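Long-range contacts in amino acid ABC transporter, periplasmic amino acid-binding protein (Brucella ovis, PDB 4Z9N), which probably serves as the periplasmic receptor of an ABC importer, here with glutathione bound, and belongs to family 3 of bacterial solute-binding proteins: residues Lys260-Ala265 with Asp280-Ile285; Val137-Thr142 with Val162-Glu167. All blocks are in the same frame, centred on the assembly; numbering follows the deposited sequence.

Contact 1 of 2, residues Lys260-Ala265 with Asp280-Ile285; sequences KRLLGA and DWVVKI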
loop_
_atom_site.group_PDB
_atom_site.type_symbol
_atom_site.label_atom_id
_atom_site.label_comp_id
_atom_site.label_asym_id
_atom_site.label_seq_id
_atom_site.Cartn_x
_atom_site.Cartn_y
_atom_site.Cartn_z
ATOM N N LYS D 260 -11.335 20.383 -5.735
ATOM C CA LYS D 260 -10.800 21.374 -6.661
ATOM C C LYS D 260 -9.356 21.024 -7.035
ATOM O O LYS D 260 -8.964 21.097 -8.205
ATOM C CB LYS D 260 -10.873 22.770 -6.041
ATOM C CG LYS D 260 -10.320 23.875 -6.931
ATOM C CD LYS D 260 -10.380 25.243 -6.257
ATOM C CE LYS D 260 -11.803 25.652 -5.964
ATOM N NZ LYS D 260 -11.878 27.079 -5.543
ATOM N N ARG D 261 -8.576 20.632 -6.030
ATOM C CA ARG D 261 -7.176 20.286 -6.232
ATOM C C ARG D 261 -7.066 18.981 -7.022
ATOM O O ARG D 261 -6.286 18.885 -7.975
ATOM C CB ARG D 261 -6.452 20.185 -4.879
ATOM C CG ARG D 261 -4.960 19.866 -4.984
ATOM C CD ARG D 261 -4.237 20.002 -3.644
ATOM N NE ARG D 261 -4.784 19.091 -2.636
ATOM C CZ ARG D 261 -5.527 19.480 -1.601
ATOM N NH1 ARG D 261 -5.788 20.771 -1.418
ATOM N NH2 ARG D 261 -5.988 18.581 -0.735
ATOM N N LEU D 262 -7.863 17.984 -6.643
ATOM C CA LEU D 262 -7.869 16.698 -7.350
ATOM C C LEU D 262 -8.202 16.878 -8.831
ATOM O O LEU D 262 -7.554 16.295 -9.691
ATOM C CB LEU D 262 -8.880 15.730 -6.723
ATOM C CG LEU D 262 -8.942 14.341 -7.364
ATOM C CD1 LEU D 262 -7.622 13.578 -7.146
ATOM C CD2 LEU D 262 -10.144 13.536 -6.867
ATOM N N LEU D 263 -9.201 17.702 -9.127
ATOM C CA LEU D 263 -9.675 17.809 -10.508
ATOM C C LEU D 263 -8.951 18.893 -11.314
ATOM O O LEU D 263 -9.345 19.196 -12.439
ATOM C CB LEU D 263 -11.186 18.054 -10.528
ATOM C CG LEU D 263 -11.947 16.897 -9.876
ATOM C CD1 LEU D 263 -13.442 17.114 -9.954
ATOM C CD2 LEU D 263 -11.567 15.562 -10.529
ATOM N N GLY D 264 -7.883 19.450 -10.750
ATOM C CA GLY D 264 -7.059 20.415 -11.457
ATOM C C GLY D 264 -7.687 21.784 -11.635
ATOM O O GLY D 264 -7.327 22.526 -12.557
ATOM N N ALA D 265 -8.621 22.130 -10.754
ATOM C CA ALA D 265 -9.331 23.402 -10.860
ATOM C C ALA D 265 -8.714 24.481 -9.983
ATOM O O ALA D 265 -9.137 25.630 -10.026
ATOM C CB ALA D 265 -10.803 23.224 -10.503
ATOM N N ASP D 280 -5.665 18.612 -15.903
ATOM C CA ASP D 280 -6.931 17.931 -15.664
ATOM C C ASP D 280 -6.835 16.416 -15.834
ATOM O O ASP D 280 -7.803 15.780 -16.240
ATOM C CB ASP D 280 -8.018 18.498 -16.595
ATOM C CG ASP D 280 -7.681 18.325 -18.073
ATOM O OD1 ASP D 280 -6.517 18.018 -18.398
ATOM O OD2 ASP D 280 -8.593 18.484 -18.915
ATOM N N TRP D 281 -5.675 15.838 -15.508
ATOM C CA TRP D 281 -5.442 14.413 -15.744
ATOM C C TRP D 281 -6.482 13.524 -15.029
ATOM O O TRP D 281 -6.881 12.483 -15.561
ATOM C CB TRP D 281 -4.014 14.028 -15.318
ATOM C CG TRP D 281 -3.759 14.215 -13.856
ATOM C CD1 TRP D 281 -3.661 15.406 -13.185
ATOM C CD2 TRP D 281 -3.595 13.188 -12.875
ATOM N NE1 TRP D 281 -3.442 15.175 -11.843
ATOM C CE2 TRP D 281 -3.392 13.822 -11.634
ATOM C CE3 TRP D 281 -3.584 11.787 -12.928
ATOM C CZ2 TRP D 281 -3.195 13.106 -10.453
ATOM C CZ3 TRP D 281 -3.391 11.079 -11.750
ATOM C CH2 TRP D 281 -3.201 11.738 -10.533
ATOM N N VAL D 282 -6.939 13.927 -13.845
ATOM C CA VAL D 282 -7.933 13.125 -13.128
ATOM C C VAL D 282 -9.316 13.234 -13.781
ATOM O O VAL D 282 -10.042 12.244 -13.854
ATOM C CB VAL D 282 -8.010 13.503 -11.635
ATOM C CG1 VAL D 282 -9.008 12.603 -10.916
ATOM C CG2 VAL D 282 -6.632 13.370 -10.988
ATOM N N VAL D 283 -9.687 14.424 -14.255
ATOM C CA VAL D 283 -10.936 14.568 -15.008
ATOM C C VAL D 283 -10.896 13.632 -16.219
ATOM O O VAL D 283 -11.884 12.964 -16.528
ATOM C CB VAL D 283 -11.198 16.028 -15.447
ATOM C CG1 VAL D 283 -12.558 16.137 -16.148
ATOM C CG2 VAL D 283 -11.138 16.974 -14.252
ATOM N N LYS D 284 -9.744 13.557 -16.881
ATOM C CA LYS D 284 -9.596 12.645 -18.012
ATOM C C LYS D 284 -9.806 11.191 -17.605
ATOM O O LYS D 284 -10.485 10.449 -18.327
ATOM C CB LYS D 284 -8.224 12.789 -18.676
ATOM C CG LYS D 284 -7.931 14.154 -19.260
ATOM C CD LYS D 284 -6.559 14.143 -19.939
ATOM C CE LYS D 284 -6.215 15.487 -20.569
ATOM N NZ LYS D 284 -7.389 16.127 -21.216
ATOM N N ILE D 285 -9.229 10.786 -16.465
ATOM C CA ILE D 285 -9.400 9.425 -15.974
ATOM C C ILE D 285 -10.881 9.131 -15.714
ATOM O O ILE D 285 -11.429 8.150 -16.220
ATOM C CB ILE D 285 -8.564 9.140 -14.689
ATOM C CG1 ILE D 285 -7.054 9.270 -14.950
ATOM C CG2 ILE D 285 -8.898 7.776 -14.171
ATOM C CD1 ILE D 285 -6.179 9.213 -13.679
HETATM O O HOH W 1 -6.974 16.620 -12.481
HETATM O O HOH W 2 -4.647 16.879 -9.521
#

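Contact 2 of 2, residues Val137-Thr142 with Val162-Glu167; sequences VQAGTT and VFEKIE. With GSH (glutathione), chain U.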
loop_
_atom_site.group_PDB
_atom_site.type_symbol
_atom_site.label_atom_id
_atom_site.label_comp_id
_atom_site.label_asym_id
_atom_site.label_seq_id
_atom_site.Cartn_x
_atom_site.Cartn_y
_atom_site.Cartn_z
ATOM N N VAL D 137 -4.619 -26.852 -11.609
ATOM C CA VAL D 137 -3.930 -25.603 -11.282
ATOM C C VAL D 137 -3.038 -25.251 -12.473
ATOM O O VAL D 137 -2.592 -26.142 -13.196
ATOM C CB VAL D 137 -3.112 -25.731 -9.973
ATOM C CG1 VAL D 137 -1.928 -26.678 -10.164
ATOM C CG2 VAL D 137 -2.616 -24.355 -9.501
ATOM N N GLN D 138 -2.776 -23.962 -12.679
ATOM C CA GLN D 138 -1.857 -23.567 -13.748
ATOM C C GLN D 138 -0.411 -23.452 -13.306
ATOM O O GLN D 138 -0.119 -22.998 -12.207
ATOM C CB GLN D 138 -2.284 -22.246 -14.363
ATOM C CG GLN D 138 -3.182 -22.435 -15.541
ATOM C CD GLN D 138 -3.530 -21.122 -16.177
ATOM O OE1 GLN D 138 -4.586 -20.574 -15.916
ATOM N NE2 GLN D 138 -2.629 -20.596 -17.001
ATOM N N ALA D 139 0.482 -23.884 -14.185
ATOM C CA ALA D 139 1.913 -23.681 -13.995
ATOM C C ALA D 139 2.246 -22.185 -14.045
ATOM O O ALA D 139 1.518 -21.394 -14.667
ATOM C CB ALA D 139 2.699 -24.439 -15.064
ATOM N N GLY D 140 3.357 -21.817 -13.412
ATOM C CA GLY D 140 3.826 -20.444 -13.410
ATOM C C GLY D 140 2.974 -19.517 -12.555
ATOM O O GLY D 140 2.883 -18.335 -12.852
ATOM N N THR D 141 2.355 -20.050 -11.500
ATOM C CA THR D 141 1.530 -19.239 -10.598
ATOM C C THR D 141 1.935 -19.368 -9.132
ATOM O O THR D 141 2.528 -20.368 -8.717
ATOM C CB THR D 141 0.032 -19.620 -10.691
ATOM O OG1 THR D 141 -0.138 -20.991 -10.291
ATOM C CG2 THR D 141 -0.489 -19.428 -12.104
ATOM N N THR D 142 1.587 -18.364 -8.335
ATOM C CA THR D 142 1.664 -18.496 -6.881
ATOM C C THR D 142 0.778 -19.664 -6.427
ATOM O O THR D 142 1.098 -20.398 -5.492
ATOM C CB THR D 142 1.196 -17.222 -6.180
ATOM O OG1 THR D 142 -0.075 -16.849 -6.723
ATOM C CG2 THR D 142 2.180 -16.073 -6.381
ATOM N N VAL D 162 -1.412 -30.249 -13.365
ATOM C CA VAL D 162 -0.885 -28.950 -13.774
ATOM C C VAL D 162 -1.056 -28.699 -15.260
ATOM O O VAL D 162 -0.712 -29.549 -16.100
ATOM C CB VAL D 162 0.595 -28.819 -13.399
ATOM C CG1 VAL D 162 1.148 -27.502 -13.917
ATOM C CG2 VAL D 162 0.767 -28.932 -11.896
ATOM N N PHE D 163 -1.568 -27.511 -15.581
ATOM C CA PHE D 163 -1.879 -27.138 -16.950
ATOM C C PHE D 163 -1.115 -25.921 -17.410
ATOM O O PHE D 163 -0.771 -25.054 -16.607
ATOM C CB PHE D 163 -3.380 -26.876 -17.103
ATOM C CG PHE D 163 -4.202 -28.088 -16.905
ATOM C CD1 PHE D 163 -4.632 -28.435 -15.642
ATOM C CD2 PHE D 163 -4.500 -28.917 -17.971
ATOM C CE1 PHE D 163 -5.361 -29.580 -15.450
ATOM C CE2 PHE D 163 -5.240 -30.064 -17.780
ATOM C CZ PHE D 163 -5.671 -30.393 -16.512
ATOM N N GLU D 164 -0.885 -25.840 -18.716
ATOM C CA GLU D 164 -0.152 -24.713 -19.280
ATOM C C GLU D 164 -1.058 -23.568 -19.714
ATOM O O GLU D 164 -0.610 -22.435 -19.811
ATOM C CB GLU D 164 0.689 -25.165 -20.475
ATOM C CG GLU D 164 1.710 -26.236 -20.136
ATOM C CD GLU D 164 2.659 -25.801 -19.036
ATOM O OE1 GLU D 164 3.292 -24.733 -19.174
ATOM O OE2 GLU D 164 2.756 -26.522 -18.023
ATOM N N LYS D 165 -2.321 -23.873 -19.991
ATOM C CA LYS D 165 -3.262 -22.882 -20.506
ATOM C C LYS D 165 -4.567 -22.941 -19.720
ATOM O O LYS D 165 -4.978 -24.010 -19.283
ATOM C CB LYS D 165 -3.530 -23.111 -21.997
ATOM C CG LYS D 165 -2.299 -22.981 -22.872
ATOM C CD LYS D 165 -2.652 -23.131 -24.340
ATOM C CE LYS D 165 -1.664 -22.370 -25.213
ATOM N NZ LYS D 165 -1.751 -22.770 -26.643
ATOM N N ILE D 166 -5.219 -21.800 -19.536
ATOM C CA ILE D 166 -6.416 -21.775 -18.700
ATOM C C ILE D 166 -7.544 -22.578 -19.345
ATOM O O ILE D 166 -8.356 -23.181 -18.635
ATOM C CB ILE D 166 -6.860 -20.331 -18.385
ATOM C CG1 ILE D 166 -7.996 -20.329 -17.354
ATOM C CG2 ILE D 166 -7.309 -19.593 -19.640
ATOM C CD1 ILE D 166 -8.329 -18.950 -16.789
ATOM N N GLU D 167 -7.601 -22.602 -20.678
ATOM C CA GLU D 167 -8.692 -23.295 -21.361
ATOM C C GLU D 167 -8.601 -24.786 -21.088
ATOM O O GLU D 167 -9.619 -25.457 -20.900
ATOM C CB GLU D 167 -8.661 -23.029 -22.871
HETATM N N1 GSH U . -2.543 -14.336 -8.992
HETATM C CA1 GSH U . -1.860 -15.593 -9.303
HETATM C C1 GSH U . -0.435 -15.271 -9.749
HETATM O O11 GSH U . 0.380 -16.218 -9.927
HETATM O O12 GSH U . -0.073 -14.078 -9.949
HETATM C CB1 GSH U . -2.555 -16.362 -10.438
HETATM C CG1 GSH U . -2.574 -15.480 -11.701
HETATM C CD1 GSH U . -3.026 -16.327 -12.885
HETATM O OE1 GSH U . -2.361 -16.438 -13.869
HETATM N N2 GSH U . -4.304 -16.992 -12.791
HETATM C CA2 GSH U . -4.719 -17.818 -13.910
HETATM C C2 GSH U . -4.894 -17.002 -15.200
HETATM O O2 GSH U . -5.030 -15.821 -15.222
HETATM C CB2 GSH U . -5.955 -18.644 -13.536
HETATM S SG2 GSH U . -7.443 -17.621 -13.365
HETATM N N3 GSH U . -4.835 -17.743 -16.442
HETATM C CA3 GSH U . -4.982 -17.053 -17.694
HETATM C C3 GSH U . -3.814 -17.442 -18.600
HETATM O O31 GSH U . -3.873 -17.144 -19.822
HETATM O O32 GSH U . -2.797 -18.039 -18.130
HETATM O O HOH W 3 0.192 -21.772 -16.962
#

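Contact 1 of 2, residues Lys260-Ala265 with Asp280-Ile285
L262, the last residue of helix 257-262, and L263 just after it meet V282 and V283 in the first turn of helix 281-289, and the apolar contacts are carried by branched side chains crossing at about a right angle. V282 has its CG1 anti to the backbone N (chi1 -177°), and this methyl touches both leucines, with L263 CD2 at 3.9 Å and L262 CG at 4.0 Å. The second methyl, V282 CG2, packs against L262 CD1 and also lies 3.3 Å above the plane of the W281 ring, over its centre. V283 CG2 comes up to L263 CB at 3.9 Å. V248 of helix 248-251 touches both L263 and V283.

Helix 257-262 ends in a Schellman motif: A265 N bonds to K260 O and G264 N to R261 O. G264 is the C-prime residue, its positive phi (73°) readily adopted without a side chain, and it packs beside D280.

The polar link runs through water. L262 O accepts from two waters, one receiving V282 N and the other the indole W281 NE1, which joins this carbonyl to the start of helix 281-289. R261 forms a salt bridge with D149 of the second subunit.

Contact 2 of 2, residues Val137-Thr142 with Val162-Glu167
Q138 and I166 meet beside the bound glutathione, where Q138 OE1 lies 3.4 Å from I166 CB. Q138 ends strand 134-138, and I166 opens helix 166-174, which follows parallel strand 159-163; the two strands are joined by helix 142-153 in a beta-alpha-beta unit, and both residues belong to the ligand pocket. The Q138 amide, at the end of a chain extended beyond CG, grips the ligand twice: OE1 accepts from GSH N3 at 2.9 Å, and NE2 donates to the carboxylate oxygen GSH O32 in a nearly straight bond (169°). A carboxamide suits this place because it offers an acceptor and a donor side by side. I166 adds an apolar surface, its CD1 lying 3.7 Å from GSH N3 and close to the ligand sulfur. At the other end of the ligand, T142 N donates to GSH O11.

In the second shell, a water accepts from Q138 NE2 and lies 2.7 Å from A139 O; with the ligand bonds it probably helps to set the rotation of the amide. The strands behind are paired by F163 N to V137 O (2.9 Å) and A139 N to F163 O (3.0 Å). On the sheet face away from Q138, V137 CG1 and V162 CG2 lie side by side, while the small A139 fits its CB against V162 CG1. T141 serves as N-cap of the following helix, bonding E144 N. With OG1 between the backbone N and the carbonyl carbon (chi1 62°), T141 also donates to Q138 O at 2.8 Å.

From the N terminus, the chain first reaches contact 2, where strands 134-138 and 159-163, linked by helix 142-153, close a loop with 19 residues between the segments. It then passes through the long helix 222-240 before contact 1 closes a shorter loop of 14 residues. The loops are in series, neither nested nor crossed. The centres of contacts 1 and 2 lie about 41 Å apart on opposite sides of the chain's centre, and their nearest atoms about 27 Å apart. Contact 2 ties together two parallel strands of the mixed sheet, whose ends help to line the glutathione pocket, whereas contact 1 joins the end of helix 257-262 to helix 281-289, which packs on helix 222-240.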